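Sensor protein (Bacteroides thetaiotaomicron, PDB 2X7X) binds fructose through its periplasmic domain, the sensing part of a hybrid two-component protein predicted to act as a histidine kinase and DNA-binding transcription factor. Local coordinates at residues Ile131-Gly136 against Glu145-Phe150; Glu178-Leu183 against Tyr204-Met209; Gly220-Pro225 against Phe243-Asn248. One frame throughout, in Å; residues are numbered along the deposited sequence.

Contact 1: residues Ile131-Gly136 against Glu145-Phe150; sequences IVELTG and ERHQGF. With FRU (beta-D-fructofuranose), chain E.
In the beta-alpha-beta unit of strand 128-135, helix 141-155 and strand 159-167, Ile131 and Glu133 of the first strand meet His147 and Phe150 of the helix. The two segments run nearly antiparallel, at 154°. In Glu133, chi1 (-172°) sets CG anti to the backbone N, and the extended chain beyond it carries the carboxylate to the edge of the His147 ring. The two flat groups are nearly coplanar, and ND1 of His147 donates to OE1 of Glu133 at 2.5 Å, a very short value at this resolution. His195 bonds to the other oxygen, OE2, so two imidazoles grip one buried carboxylate. An alanine in place of Glu133 would probably leave ND1 of His147 without this acceptor and its ring freer to turn. Two residues earlier, Ile131 and Phe150 meet tip to tip, CD1 of Ile131 lying 3.7 Å from CZ of Phe150, in the ring plane. Arg146 instead reaches into the sugar pocket: NH1 and NH2 of Arg146 both donate to O4 of the fructose, at 3.0 and 3.1 Å, while Asn110 holds its NE. A helix packed over its strand and sending a ligand-binding side chain into the cleft is the scheme of a periplasmic binding protein lobe.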
loop_
_atom_site.group_PDB
_atom_site.type_symbol
_atom_site.label_atom_id
_atom_site.label_comp_id
_atom_site.label_asym_id
_atom_site.label_seq_id
_atom_site.Cartn_x
_atom_site.Cartn_y
_atom_site.Cartn_z
ATOM N N ILE A 131 -23.265 16.072 14.413
ATOM C CA ILE A 131 -22.746 14.718 14.239
ATOM C C ILE A 131 -23.659 13.721 14.948
ATOM O O ILE A 131 -24.147 14.000 16.056
ATOM C CB ILE A 131 -21.321 14.553 14.856
ATOM C CG1 ILE A 131 -20.395 15.689 14.436
ATOM C CG2 ILE A 131 -20.713 13.192 14.493
ATOM C CD1 ILE A 131 -18.996 15.606 15.081
ATOM N N VAL A 132 -23.891 12.573 14.317
ATOM C CA VAL A 132 -24.470 11.437 15.025
ATOM C C VAL A 132 -23.410 10.330 15.145
ATOM O O VAL A 132 -22.587 10.166 14.230
ATOM C CB VAL A 132 -25.804 10.941 14.384
ATOM C CG1 VAL A 132 -26.865 12.017 14.481
ATOM C CG2 VAL A 132 -25.628 10.530 12.923
ATOM N N GLU A 133 -23.419 9.604 16.271
ATOM C CA GLU A 133 -22.455 8.531 16.564
ATOM C C GLU A 133 -23.140 7.187 16.674
ATOM O O GLU A 133 -24.142 7.053 17.356
ATOM C CB GLU A 133 -21.699 8.805 17.867
ATOM C CG GLU A 133 -20.534 7.850 18.147
ATOM C CD GLU A 133 -19.770 8.157 19.439
ATOM O OE1 GLU A 133 -20.339 8.781 20.357
ATOM O OE2 GLU A 133 -18.596 7.746 19.564
ATOM N N LEU A 134 -22.584 6.188 16.001
ATOM C CA LEU A 134 -23.056 4.816 16.088
ATOM C C LEU A 134 -21.911 3.948 16.617
ATOM O O LEU A 134 -20.921 3.693 15.934
ATOM C CB LEU A 134 -23.571 4.350 14.719
ATOM C CG LEU A 134 -24.796 5.109 14.160
ATOM C CD1 LEU A 134 -24.920 5.019 12.646
ATOM C CD2 LEU A 134 -26.093 4.637 14.789
ATOM N N THR A 135 -22.046 3.505 17.854
ATOM C CA THR A 135 -20.931 2.876 18.570
ATOM C C THR A 135 -20.894 1.357 18.425
ATOM O O THR A 135 -21.892 0.722 18.086
ATOM C CB THR A 135 -20.979 3.227 20.093
ATOM O OG1 THR A 135 -21.900 2.367 20.779
ATOM C CG2 THR A 135 -21.420 4.657 20.294
ATOM N N GLY A 136 -19.742 0.773 18.720
ATOM C CA GLY A 136 -19.651 -0.675 18.956
ATOM C C GLY A 136 -20.314 -1.024 20.273
ATOM O O GLY A 136 -20.788 -0.143 20.994
ATOM N N GLU A 145 -13.466 3.784 24.267
ATOM C CA GLU A 145 -12.389 4.691 23.911
ATOM C C GLU A 145 -12.685 5.436 22.609
ATOM O O GLU A 145 -12.531 6.662 22.557
ATOM C CB GLU A 145 -11.052 3.960 23.870
ATOM C CG GLU A 145 -10.539 3.614 25.244
ATOM C CD GLU A 145 -9.468 2.533 25.255
ATOM O OE1 GLU A 145 -8.668 2.436 24.286
ATOM O OE2 GLU A 145 -9.429 1.773 26.258
ATOM N N ARG A 146 -13.146 4.736 21.575
ATOM C CA ARG A 146 -13.581 5.427 20.362
ATOM C C ARG A 146 -14.541 6.583 20.656
ATOM O O ARG A 146 -14.544 7.589 19.948
ATOM C CB ARG A 146 -14.156 4.457 19.330
ATOM C CG ARG A 146 -13.062 3.733 18.565
ATOM C CD ARG A 146 -13.545 2.462 17.893
ATOM N NE ARG A 146 -12.421 1.591 17.575
ATOM C CZ ARG A 146 -12.467 0.532 16.763
ATOM N NH1 ARG A 146 -13.600 0.200 16.139
ATOM N NH2 ARG A 146 -11.369 -0.214 16.592
ATOM N N HIS A 147 -15.329 6.463 21.715
ATOM C CA HIS A 147 -16.237 7.549 22.074
ATOM C C HIS A 147 -15.528 8.641 22.864
ATOM O O HIS A 147 -15.702 9.822 22.568
ATOM C CB HIS A 147 -17.464 7.029 22.815
ATOM C CG HIS A 147 -18.342 8.106 23.371
ATOM N ND1 HIS A 147 -19.235 8.814 22.595
ATOM C CD2 HIS A 147 -18.474 8.586 24.632
ATOM C CE1 HIS A 147 -19.872 9.689 23.353
ATOM N NE2 HIS A 147 -19.428 9.571 24.592
ATOM N N GLN A 148 -14.710 8.246 23.837
ATOM C CA GLN A 148 -14.046 9.196 24.736
ATOM C C GLN A 148 -13.114 10.130 23.958
ATOM O O GLN A 148 -13.118 11.351 24.170
ATOM C CB GLN A 148 -13.249 8.463 25.814
ATOM C CG GLN A 148 -14.061 7.846 26.921
ATOM C CD GLN A 148 -13.318 6.703 27.653
ATOM O OE1 GLN A 148 -13.949 5.852 28.285
ATOM N NE2 GLN A 148 -11.977 6.679 27.561
ATOM N N GLY A 149 -12.326 9.536 23.059
ATOM C CA GLY A 149 -11.312 10.249 22.292
ATOM C C GLY A 149 -11.980 11.214 21.353
ATOM O O GLY A 149 -11.509 12.326 21.148
ATOM N N PHE A 150 -13.104 10.786 20.804
ATOM C CA PHE A 150 -13.877 11.617 19.909
ATOM C C PHE A 150 -14.499 12.800 20.641
ATOM O O PHE A 150 -14.551 13.900 20.093
ATOM C CB PHE A 150 -14.953 10.765 19.249
ATOM C CG PHE A 150 -16.065 11.547 18.643
ATOM C CD1 PHE A 150 -15.876 12.233 17.456
ATOM C CD2 PHE A 150 -17.305 11.579 19.253
ATOM C CE1 PHE A 150 -16.906 12.938 16.884
ATOM C CE2 PHE A 150 -18.346 12.298 18.696
ATOM C CZ PHE A 150 -18.150 12.977 17.510
HETATM C C1 FRU E . -13.834 -6.923 14.435
HETATM C C2 FRU E . -14.330 -5.596 14.981
HETATM C C3 FRU E . -13.815 -4.411 14.170
HETATM C C4 FRU E . -13.538 -3.382 15.249
HETATM C C5 FRU E . -12.974 -4.264 16.354
HETATM C C6 FRU E . -13.072 -3.685 17.764
HETATM O O1 FRU E . -14.607 -7.987 14.983
HETATM O O2 FRU E . -15.760 -5.636 15.039
HETATM O O3 FRU E . -14.743 -3.972 13.167
HETATM O O4 FRU E . -12.633 -2.358 14.822
HETATM O O5 FRU E . -13.805 -5.427 16.292
HETATM O O6 FRU E . -12.394 -4.557 18.690
#

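Contact 2: residues Glu178-Leu183 against Tyr204-Met209; sequences EMDSML and YQAAKM
Met179 reaches Ala206 through the first bonds of a bent chain: chi1 (-170°) stands CG anti to the backbone N, 3.7 Å from CB of Ala206, and a turn at chi2 (63°) then swings SD out of line with those bonds. Leu183, one turn further along helix 172-185, has CG beside its own backbone N, and its CD1 branch does the touching. That methyl lies 3.4 Å from the backbone O of Ala206 and 4.0 Å from CB of the same alanine, and it also approaches the backbone N of Ala207, likewise at 4.0 Å. Between the two, Asp180 brings OD1 to 3.6 Å from CB of Ala206 at the margin of the contact. A single methyl group is thus set in a notch formed by three side chains of the other helix.

The small residue on one side explains how near the backbones can come. CA of Asp180 and CA of Ala206 are 5.8 Å apart, and the segment axes approach to 8.8 Å at a crossing angle of -43°. Helix 172-185 also lies on the sheet, where Met179 and Met182 pack on Val132 of strand 128-135, and Met179 touches Met216 in a loop. On the partner helix, Tyr204 turns away from this contact and meets the ring of Phe218 edge-to-face. The backbone O of Leu183 accepts a hydrogen bond from Arg212, outside the two segments.

The chemistry across the two segments is therefore mostly apolar, methyl and methylene groups against an alanine and a stretch of helix backbone. The polar exception is the Asp180 carboxylate oxygen at the margin, which packs on a methyl and makes no hydrogen bond across. This implies association by close fit and burial of hydrocarbon, with no directional bond between the segments to fix one helix against the other.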
loop_
_atom_site.group_PDB
_atom_site.type_symbol
_atom_site.label_atom_id
_atom_site.label_comp_id
_atom_site.label_asym_id
_atom_site.label_seq_id
_atom_site.Cartn_x
_atom_site.Cartn_y
_atom_site.Cartn_z
ATOM N N GLU A 178 -30.989 2.126 13.745
ATOM C CA GLU A 178 -30.682 3.304 14.565
ATOM C C GLU A 178 -30.549 4.578 13.723
ATOM O O GLU A 178 -31.083 5.627 14.101
ATOM C CB GLU A 178 -29.455 3.055 15.432
ATOM C CG GLU A 178 -29.714 2.060 16.530
ATOM C CD GLU A 178 -28.458 1.359 16.984
ATOM O OE1 GLU A 178 -27.366 1.698 16.472
ATOM O OE2 GLU A 178 -28.553 0.460 17.853
ATOM N N MET A 179 -29.878 4.479 12.569
ATOM C CA MET A 179 -29.753 5.626 11.663
ATOM C C MET A 179 -31.122 6.101 11.146
ATOM O O MET A 179 -31.330 7.308 10.963
ATOM C CB MET A 179 -28.806 5.318 10.503
ATOM C CG MET A 179 -28.428 6.517 9.661
ATOM S SD MET A 179 -27.506 7.804 10.560
ATOM C CE MET A 179 -27.791 9.216 9.493
ATOM N N ASP A 180 -32.039 5.154 10.910
ATOM C CA ASP A 180 -33.406 5.464 10.514
ATOM C C ASP A 180 -34.031 6.348 11.548
ATOM O O ASP A 180 -34.605 7.378 11.226
ATOM C CB ASP A 180 -34.247 4.205 10.434
ATOM C CG ASP A 180 -34.322 3.634 9.052
ATOM O OD1 ASP A 180 -33.633 4.123 8.136
ATOM O OD2 ASP A 180 -35.080 2.671 8.877
ATOM N N SER A 181 -33.915 5.938 12.804
ATOM C CA SER A 181 -34.481 6.701 13.899
ATOM C C SER A 181 -33.872 8.109 13.962
ATOM O O SER A 181 -34.587 9.078 14.197
ATOM C CB SER A 181 -34.306 5.946 15.222
ATOM O OG SER A 181 -34.779 6.718 16.311
ATOM N N MET A 182 -32.566 8.219 13.729
ATOM C CA MET A 182 -31.889 9.516 13.781
ATOM C C MET A 182 -32.320 10.469 12.654
ATOM O O MET A 182 -32.574 11.658 12.904
ATOM C CB MET A 182 -30.371 9.343 13.812
ATOM C CG MET A 182 -29.852 8.755 15.102
ATOM S SD MET A 182 -28.158 8.155 14.961
ATOM C CE MET A 182 -27.815 7.722 16.659
ATOM N N LEU A 183 -32.419 9.948 11.429
ATOM C CA LEU A 183 -32.890 10.738 10.287
ATOM C C LEU A 183 -34.295 11.300 10.535
ATOM O O LEU A 183 -34.547 12.497 10.345
ATOM C CB LEU A 183 -32.874 9.899 9.003
ATOM C CG LEU A 183 -31.525 9.401 8.480
ATOM C CD1 LEU A 183 -31.689 8.129 7.643
ATOM C CD2 LEU A 183 -30.814 10.502 7.697
ATOM N N TYR A 204 -25.233 4.549 5.920
ATOM C CA TYR A 204 -25.223 5.173 4.617
ATOM C C TYR A 204 -26.451 4.744 3.836
ATOM O O TYR A 204 -27.125 5.577 3.208
ATOM C CB TYR A 204 -23.959 4.801 3.851
ATOM C CG TYR A 204 -23.937 5.351 2.442
ATOM C CD1 TYR A 204 -23.355 6.600 2.164
ATOM C CD2 TYR A 204 -24.486 4.622 1.376
ATOM C CE1 TYR A 204 -23.319 7.109 0.866
ATOM C CE2 TYR A 204 -24.465 5.124 0.081
ATOM C CZ TYR A 204 -23.884 6.367 -0.168
ATOM O OH TYR A 204 -23.877 6.870 -1.462
ATOM N N GLN A 205 -26.747 3.448 3.891
ATOM C CA GLN A 205 -27.911 2.924 3.211
ATOM C C GLN A 205 -29.211 3.471 3.821
ATOM O O GLN A 205 -30.204 3.688 3.109
ATOM C CB GLN A 205 -27.881 1.406 3.175
ATOM C CG GLN A 205 -29.104 0.818 2.551
ATOM C CD GLN A 205 -28.787 -0.295 1.600
ATOM O OE1 GLN A 205 -28.411 -1.405 2.014
ATOM N NE2 GLN A 205 -28.953 -0.026 0.309
ATOM N N ALA A 206 -29.206 3.740 5.119
ATOM C CA ALA A 206 -30.348 4.401 5.701
ATOM C C ALA A 206 -30.514 5.801 5.092
ATOM O O ALA A 206 -31.636 6.232 4.820
ATOM C CB ALA A 206 -30.224 4.463 7.202
ATOM N N ALA A 207 -29.395 6.482 4.848
ATOM C CA ALA A 207 -29.421 7.863 4.383
ATOM C C ALA A 207 -29.803 7.909 2.911
ATOM O O ALA A 207 -30.644 8.720 2.507
ATOM C CB ALA A 207 -28.080 8.532 4.612
ATOM N N LYS A 208 -29.169 7.031 2.131
ATOM C CA LYS A 208 -29.436 6.829 0.710
ATOM C C LYS A 208 -30.937 6.683 0.501
ATOM O O LYS A 208 -31.540 7.396 -0.299
ATOM C CB LYS A 208 -28.752 5.530 0.256
ATOM C CG LYS A 208 -27.963 5.593 -1.047
ATOM C CD LYS A 208 -28.837 5.581 -2.268
ATOM C CE LYS A 208 -27.994 5.446 -3.541
ATOM N NZ LYS A 208 -27.450 4.071 -3.685
ATOM N N MET A 209 -31.533 5.769 1.264
ATOM C CA MET A 209 -32.946 5.433 1.118
ATOM C C MET A 209 -33.872 6.543 1.551
ATOM O O MET A 209 -35.028 6.567 1.144
ATOM C CB MET A 209 -33.280 4.119 1.826
ATOM C CG MET A 209 -32.655 2.939 1.093
ATOM S SD MET A 209 -32.909 1.320 1.830
ATOM C CE MET A 209 -34.560 0.979 1.187
#

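Contact 3: residues Gly220-Pro225 against Phe243-Asn248; sequences GIDALP and FIYPTN. With FRU (beta-D-fructofuranose), chain E.
Asp222 and Tyr245 meet where two strand ends run side by side next to the bound fructose, and the backbone is the tight part of this contact. Ile221 pairs with Phe243 and Asp222 with Ile244 in parallel register. Phe243 N donates to Gly220 O at 3.2 Å, Asp222 N to Phe243 O at 2.6 Å, and Tyr245 N to Asp222 O at 3.0 Å. With its backbone tied through both N and O, Asp222 presents a carboxylate that takes one hydroxyl on each oxygen: fructose O4 donates to OD1 of Asp222 at 2.5 Å and fructose O3 to OD2 of Asp222, the latter at a very short distance that is not to be relied on. The Tyr245 side chain, with CG anti to the backbone N (chi1 -167°), crosses that of Asp222 obliquely, the ring and carboxylate planes 33° apart. The Tyr245 hydroxyl is hydrogen-bonded to Asp94, which also binds the fructose, and Ile221 CG2 packs on Tyr245 CB at 4.0 Å.

Past the paired residues the fit slackens. Leu224 CD2 and Thr247 CG2 only graze each other at 4.4 Å, and a water donates to both Asp222 O and Tyr245 O, bridging the diverging chains. Ile244 is partly exposed, though its CG1 still rests 3.9 Å from CB of Ala223.

The pair continues strands 217-220 and 241-244 of the mixed sheet. Strand 275-277 flanks the Phe243 and Ile244 side, helix 110-124 packs against Ile221, Phe243 and Tyr245, and helix 18-31 receives Leu224 and Thr247, while the chain beyond Asn248 enters helix 249-260 on its way to the other sheet.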
loop_
_atom_site.group_PDB
_atom_site.type_symbol
_atom_site.label_atom_id
_atom_site.label_comp_id
_atom_site.label_asym_id
_atom_site.label_seq_id
_atom_site.Cartn_x
_atom_site.Cartn_y
_atom_site.Cartn_z
ATOM N N GLY A 220 -15.674 5.899 9.195
ATOM C CA GLY A 220 -15.661 4.587 9.838
ATOM C C GLY A 220 -14.275 4.233 10.336
ATOM O O GLY A 220 -13.354 5.045 10.246
ATOM N N ILE A 221 -14.125 3.030 10.881
ATOM C CA ILE A 221 -12.833 2.561 11.373
ATOM C C ILE A 221 -12.631 1.131 10.892
ATOM O O ILE A 221 -13.593 0.373 10.808
ATOM C CB ILE A 221 -12.747 2.618 12.914
ATOM C CG1 ILE A 221 -12.963 4.048 13.416
ATOM C CG2 ILE A 221 -11.387 2.128 13.398
ATOM C CD1 ILE A 221 -13.247 4.173 14.903
ATOM N N ASP A 222 -11.386 0.800 10.538
ATOM C CA ASP A 222 -10.914 -0.566 10.253
ATOM C C ASP A 222 -10.027 -0.535 9.023
ATOM O O ASP A 222 -8.874 -0.985 9.073
ATOM C CB ASP A 222 -12.043 -1.589 10.071
ATOM C CG ASP A 222 -12.558 -2.162 11.392
ATOM O OD1 ASP A 222 -11.886 -2.061 12.436
ATOM O OD2 ASP A 222 -13.671 -2.722 11.379
ATOM N N ALA A 223 -10.572 0.003 7.928
ATOM C CA ALA A 223 -9.841 0.172 6.658
ATOM C C ALA A 223 -9.220 -1.110 6.086
ATOM O O ALA A 223 -8.063 -1.102 5.679
ATOM C CB ALA A 223 -8.764 1.272 6.794
ATOM N N LEU A 224 -9.982 -2.200 6.061
ATOM C CA LEU A 224 -9.518 -3.460 5.446
ATOM C C LEU A 224 -9.522 -3.363 3.922
ATOM O O LEU A 224 -10.369 -2.675 3.350
ATOM C CB LEU A 224 -10.421 -4.631 5.857
ATOM C CG LEU A 224 -10.481 -5.095 7.316
ATOM C CD1 LEU A 224 -11.631 -6.088 7.545
ATOM C CD2 LEU A 224 -9.154 -5.705 7.732
ATOM N N PRO A 225 -8.575 -4.050 3.261
ATOM C CA PRO A 225 -8.637 -4.233 1.802
ATOM C C PRO A 225 -9.620 -5.343 1.458
ATOM O O PRO A 225 -10.169 -5.956 2.360
ATOM C CB PRO A 225 -7.216 -4.668 1.441
ATOM C CG PRO A 225 -6.692 -5.332 2.693
ATOM C CD PRO A 225 -7.339 -4.609 3.848
ATOM N N PHE A 243 -10.285 4.780 9.320
ATOM C CA PHE A 243 -8.982 4.706 9.986
ATOM C C PHE A 243 -8.507 3.285 10.075
ATOM O O PHE A 243 -9.299 2.382 10.355
ATOM C CB PHE A 243 -9.041 5.364 11.367
ATOM C CG PHE A 243 -9.095 6.847 11.297
ATOM C CD1 PHE A 243 -7.931 7.598 11.408
ATOM C CD2 PHE A 243 -10.304 7.496 11.038
ATOM C CE1 PHE A 243 -7.974 8.986 11.312
ATOM C CE2 PHE A 243 -10.371 8.868 10.933
ATOM C CZ PHE A 243 -9.211 9.624 11.077
ATOM N N ILE A 244 -7.225 3.083 9.797
ATOM C CA ILE A 244 -6.628 1.760 9.848
ATOM C C ILE A 244 -6.699 1.220 11.262
ATOM O O ILE A 244 -6.143 1.815 12.184
ATOM C CB ILE A 244 -5.160 1.779 9.368
ATOM C CG1 ILE A 244 -5.112 2.005 7.846
ATOM C CG2 ILE A 244 -4.431 0.486 9.782
ATOM C CD1 ILE A 244 -3.721 1.909 7.243
ATOM N N TYR A 245 -7.424 0.125 11.443
ATOM C CA TYR A 245 -7.367 -0.613 12.695
ATOM C C TYR A 245 -6.653 -1.925 12.417
ATOM O O TYR A 245 -7.259 -2.882 11.902
ATOM C CB TYR A 245 -8.754 -0.833 13.300
ATOM C CG TYR A 245 -8.695 -1.311 14.737
ATOM C CD1 TYR A 245 -8.030 -0.554 15.717
ATOM C CD2 TYR A 245 -9.283 -2.510 15.121
ATOM C CE1 TYR A 245 -7.961 -0.980 17.050
ATOM C CE2 TYR A 245 -9.223 -2.945 16.447
ATOM C CZ TYR A 245 -8.560 -2.172 17.406
ATOM O OH TYR A 245 -8.493 -2.576 18.726
ATOM N N PRO A 246 -5.350 -1.966 12.719
ATOM C CA PRO A 246 -4.478 -3.032 12.201
ATOM C C PRO A 246 -4.662 -4.362 12.912
ATOM O O PRO A 246 -4.824 -4.413 14.136
ATOM C CB PRO A 246 -3.064 -2.487 12.426
ATOM C CG PRO A 246 -3.198 -1.540 13.596
ATOM C CD PRO A 246 -4.618 -0.986 13.542
ATOM N N THR A 247 -4.650 -5.423 12.116
ATOM C CA THR A 247 -4.812 -6.786 12.590
ATOM C C THR A 247 -3.469 -7.325 13.095
ATOM O O THR A 247 -3.399 -7.853 14.205
ATOM C CB THR A 247 -5.376 -7.690 11.486
ATOM O OG1 THR A 247 -4.565 -7.571 10.317
ATOM C CG2 THR A 247 -6.796 -7.289 11.122
ATOM N N ASN A 248 -2.422 -7.168 12.278
ATOM C CA ASN A 248 -1.049 -7.562 12.605
ATOM C C ASN A 248 -0.911 -8.931 13.286
ATOM O O ASN A 248 -0.221 -9.080 14.296
ATOM C CB ASN A 248 -0.349 -6.455 13.398
ATOM C CG ASN A 248 0.132 -5.296 12.506
ATOM O OD1 ASN A 248 0.366 -5.459 11.302
ATOM N ND2 ASN A 248 0.279 -4.122 13.101
HETATM C C1 FRU E . -13.834 -6.923 14.435
HETATM C C2 FRU E . -14.330 -5.596 14.981
HETATM C C3 FRU E . -13.815 -4.411 14.170
HETATM C C4 FRU E . -13.538 -3.382 15.249
HETATM C C5 FRU E . -12.974 -4.264 16.354
HETATM C C6 FRU E . -13.072 -3.685 17.764
HETATM O O1 FRU E . -14.607 -7.987 14.983
HETATM O O2 FRU E . -15.760 -5.636 15.039
HETATM O O3 FRU E . -14.743 -3.972 13.167
HETATM O O4 FRU E . -12.633 -2.358 14.822
HETATM O O5 FRU E . -13.805 -5.427 16.292
HETATM O O6 FRU E . -12.394 -4.557 18.690
HETATM O O HOH W 1 -7.030 -3.144 8.640
#

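How the contacts relate
All three contacts are largely buried, yet they differ in depth and in chemistry. Contact 3 lies nearest the centre of the chain and is backbone pairing that sets a sugar-binding carboxylate; contact 2 is the most peripheral and apolar; contact 1, between them in depth, combines a polar pair with hydrocarbon packing. Contacts 1 and 3 reach the same mixed sheet and the same fructose, and they touch directly where Arg146 lies against Ile221 and forms a cation-pi pair with Tyr245. Contact 2 meets contact 1 through Val132 and Leu134, which pack on Met182 while Ile131 and Glu133 serve helix 141-155. Contacts 2 and 3 do not touch, their nearest atoms being about 10 Å apart.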